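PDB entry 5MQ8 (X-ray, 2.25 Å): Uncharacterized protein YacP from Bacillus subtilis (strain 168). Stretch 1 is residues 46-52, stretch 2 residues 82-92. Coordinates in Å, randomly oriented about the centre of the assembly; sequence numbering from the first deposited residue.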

# COMPACT_ATOMS: atom_id res chain seq x y z
N ASN A 46 20.58 -8.07 -5.41
CA ASN A 46 21.93 -7.62 -5.06
C ASN A 46 21.96 -7.11 -3.64
O ASN A 46 21.00 -6.48 -3.19
N ARG A 47 23.04 -7.41 -2.91
CA ARG A 47 23.18 -6.92 -1.55
C ARG A 47 23.44 -5.40 -1.61
O ARG A 47 24.21 -4.93 -2.45
N VAL A 48 22.74 -4.63 -0.77
CA VAL A 48 22.83 -3.17 -0.73
C VAL A 48 23.22 -2.69 0.65
O VAL A 48 22.58 -3.07 1.63
N ILE A 49 24.27 -1.86 0.73
CA ILE A 49 24.71 -1.27 1.99
C ILE A 49 24.74 0.25 1.81
O ILE A 49 25.43 0.75 0.92
N VAL A 50 24.00 0.97 2.64
CA VAL A 50 23.95 2.43 2.57
C VAL A 50 24.83 3.01 3.68
O VAL A 50 24.61 2.72 4.85
N VAL A 51 25.81 3.82 3.28
CA VAL A 51 26.76 4.47 4.18
C VAL A 51 26.46 5.96 4.27
O VAL A 51 26.50 6.69 3.28
N PHE A 52 26.14 6.40 5.48
CA PHE A 52 25.84 7.78 5.76
C PHE A 52 26.94 8.40 6.59
O PHE A 52 27.37 7.84 7.61
N GLU A 82 36.02 6.07 3.21
CA GLU A 82 36.87 5.25 4.08
C GLU A 82 36.09 4.04 4.60
O GLU A 82 36.60 2.92 4.55
N ARG A 83 34.83 4.26 5.03
CA ARG A 83 33.95 3.18 5.48
C ARG A 83 33.61 2.24 4.33
O ARG A 83 33.66 1.02 4.50
N ILE A 84 33.32 2.80 3.14
CA ILE A 84 33.02 2.03 1.94
C ILE A 84 34.21 1.12 1.57
O ILE A 84 34.00 -0.06 1.26
N GLU A 85 35.45 1.63 1.68
CA GLU A 85 36.67 0.84 1.43
C GLU A 85 36.78 -0.33 2.43
O GLU A 85 37.06 -1.45 2.01
N LYS A 86 36.54 -0.08 3.73
CA LYS A 86 36.58 -1.09 4.80
C LYS A 86 35.55 -2.19 4.51
O LYS A 86 35.89 -3.37 4.59
N LEU A 87 34.31 -1.79 4.12
CA LEU A 87 33.23 -2.73 3.78
C LEU A 87 33.58 -3.58 2.56
O LEU A 87 33.37 -4.79 2.61
N ALA A 88 34.13 -2.96 1.50
CA ALA A 88 34.54 -3.67 0.29
C ALA A 88 35.67 -4.67 0.55
O ALA A 88 35.70 -5.72 -0.08
N GLN A 89 36.58 -4.34 1.48
CA GLN A 89 37.70 -5.21 1.85
C GLN A 89 37.22 -6.38 2.71
O GLN A 89 37.73 -7.49 2.55
N ALA A 90 36.24 -6.13 3.60
CA ALA A 90 35.65 -7.15 4.47
C ALA A 90 34.80 -8.15 3.69
O ALA A 90 34.65 -9.29 4.13
N LEU A 91 34.23 -7.71 2.54
CA LEU A 91 33.35 -8.52 1.69
C LEU A 91 34.01 -8.89 0.35
O LEU A 91 33.33 -9.37 -0.57
N ASN A 92 35.33 -8.69 0.26
CA ASN A 92 36.16 -8.96 -0.91
C ASN A 92 36.33 -10.46 -1.18
O ASN A 92 37.12 -11.11 -0.49

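Strand 47-52 packs against helix 82-90 and the residue that follows it, running nearly antiparallel at 152°, with axes 9.3 Å apart at closest approach. Alternate strand residues, Arg 47, Ile 49 and Val 51, point toward the helix. No hydrogen bond crosses the contact, so the packing rests on side-chain contacts, mostly apolar.

Asn 46 is out of reach. Arg 47 is extended, t at chi1, chi2 and chi3. Its NH1 lies 3.6 Å from Leu 91 CD2, and Leu 91 CD1 covers one face of the guanidinium. Its NH2 is hydrogen-bonded elsewhere in the structure.

Val 48 makes no contact. Ile 49 (m, t) reaches two leucines. Its CD1 lies 3.7 Å from Leu 91 CD1, and its CG2 lies 4.1 Å from Leu 87 CD1. Both leucines point toward the strand and are m, t.

Val 50 points away. Val 51 (t) has the largest covered area of any residue here. Its CG2 lies 3.6 Å from Leu 87 CD1 and 3.8 Å from Ile 84 CG1. Ile 84 (m, t) leaves its CA sideways, but its end comes nearer the strand. Val 51 CG1 lies 3.9 Å from Arg 83 CG. Arg 83 (t, p, p) starts toward the strand and then leads away, so its aliphatic part makes this contact. Phe 52 does not touch the helix.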

# COMPACT_ATOMS: atom_id res chain seq x y z
CB ASN A 46 22.41 -6.53 -6.02
CG ASN A 46 22.69 -7.00 -7.43
OD1 ASN A 46 22.71 -8.19 -7.73
ND2 ASN A 46 22.93 -6.07 -8.32
CB ARG A 47 24.29 -7.65 -0.82
CG ARG A 47 24.33 -7.31 0.65
CD ARG A 47 25.50 -7.97 1.29
NE ARG A 47 25.64 -7.55 2.69
CZ ARG A 47 26.47 -8.13 3.54
NH1 ARG A 47 27.22 -9.15 3.15
NH2 ARG A 47 26.55 -7.70 4.79
CB VAL A 48 21.51 -2.49 -1.20
CG1 VAL A 48 21.61 -0.97 -1.11
CG2 VAL A 48 21.14 -2.90 -2.62
CB ILE A 49 26.03 -1.86 2.56
CG1 ILE A 49 25.92 -3.40 2.72
CG2 ILE A 49 26.38 -1.18 3.90
CD1 ILE A 49 27.22 -4.13 3.12
CB VAL A 50 22.51 3.00 2.56
CG1 VAL A 50 22.51 4.51 2.32
CG2 VAL A 50 21.66 2.31 1.49
CB VAL A 51 28.24 4.17 3.79
CG1 VAL A 51 29.23 4.90 4.70
CG2 VAL A 51 28.51 2.68 3.81
CB PHE A 52 24.50 7.91 6.51
CG PHE A 52 23.27 7.61 5.70
CD1 PHE A 52 22.87 8.44 4.66
CD2 PHE A 52 22.46 6.52 6.02
CE1 PHE A 52 21.71 8.17 3.93
CE2 PHE A 52 21.29 6.25 5.29
CZ PHE A 52 20.93 7.07 4.24
CB GLU A 82 37.45 6.08 5.24
CG GLU A 82 38.47 7.11 4.78
CD GLU A 82 38.93 8.14 5.80
OE1 GLU A 82 38.28 8.29 6.85
OE2 GLU A 82 39.94 8.82 5.52
CB ARG A 83 32.69 3.71 6.20
CG ARG A 83 31.73 2.61 6.70
CD ARG A 83 32.36 1.63 7.69
NE ARG A 83 32.74 2.32 8.92
CZ ARG A 83 32.27 2.04 10.13
NH1 ARG A 83 31.46 1.01 10.31
NH2 ARG A 83 32.65 2.76 11.17
CB ILE A 84 32.52 2.95 0.79
CG1 ILE A 84 31.04 3.34 1.03
CG2 ILE A 84 32.69 2.28 -0.58
CD1 ILE A 84 30.52 4.54 0.26
CB GLU A 85 37.92 1.74 1.51
CG GLU A 85 39.21 1.04 1.13
CD GLU A 85 40.48 1.83 1.39
OE1 GLU A 85 41.39 1.79 0.53
OE2 GLU A 85 40.57 2.49 2.45
CB LYS A 86 36.32 -0.47 6.17
CG LYS A 86 37.52 0.25 6.76
CD LYS A 86 37.12 1.12 7.93
CE LYS A 86 38.17 2.15 8.29
NZ LYS A 86 37.70 3.09 9.33
CB LEU A 87 31.91 -1.98 3.55
CG LEU A 87 31.22 -1.51 4.81
CD1 LEU A 87 30.33 -0.34 4.51
CD2 LEU A 87 30.45 -2.65 5.48
CB ALA A 88 34.96 -2.69 -0.78
CB GLN A 89 38.79 -4.40 2.58
CG GLN A 89 39.62 -3.53 1.63
CD GLN A 89 40.57 -2.60 2.33
OE1 GLN A 89 40.55 -2.42 3.56
NE2 GLN A 89 41.43 -1.95 1.56
CB ALA A 90 34.81 -6.49 5.55
CB LEU A 91 32.00 -7.79 1.47
CG LEU A 91 31.25 -7.33 2.74
CD1 LEU A 91 30.11 -6.40 2.40
CD2 LEU A 91 30.75 -8.50 3.58
CB ASN A 92 37.55 -8.31 -0.73
CG ASN A 92 38.25 -8.01 -2.02
OD1 ASN A 92 38.76 -8.91 -2.73
ND2 ASN A 92 38.28 -6.73 -2.39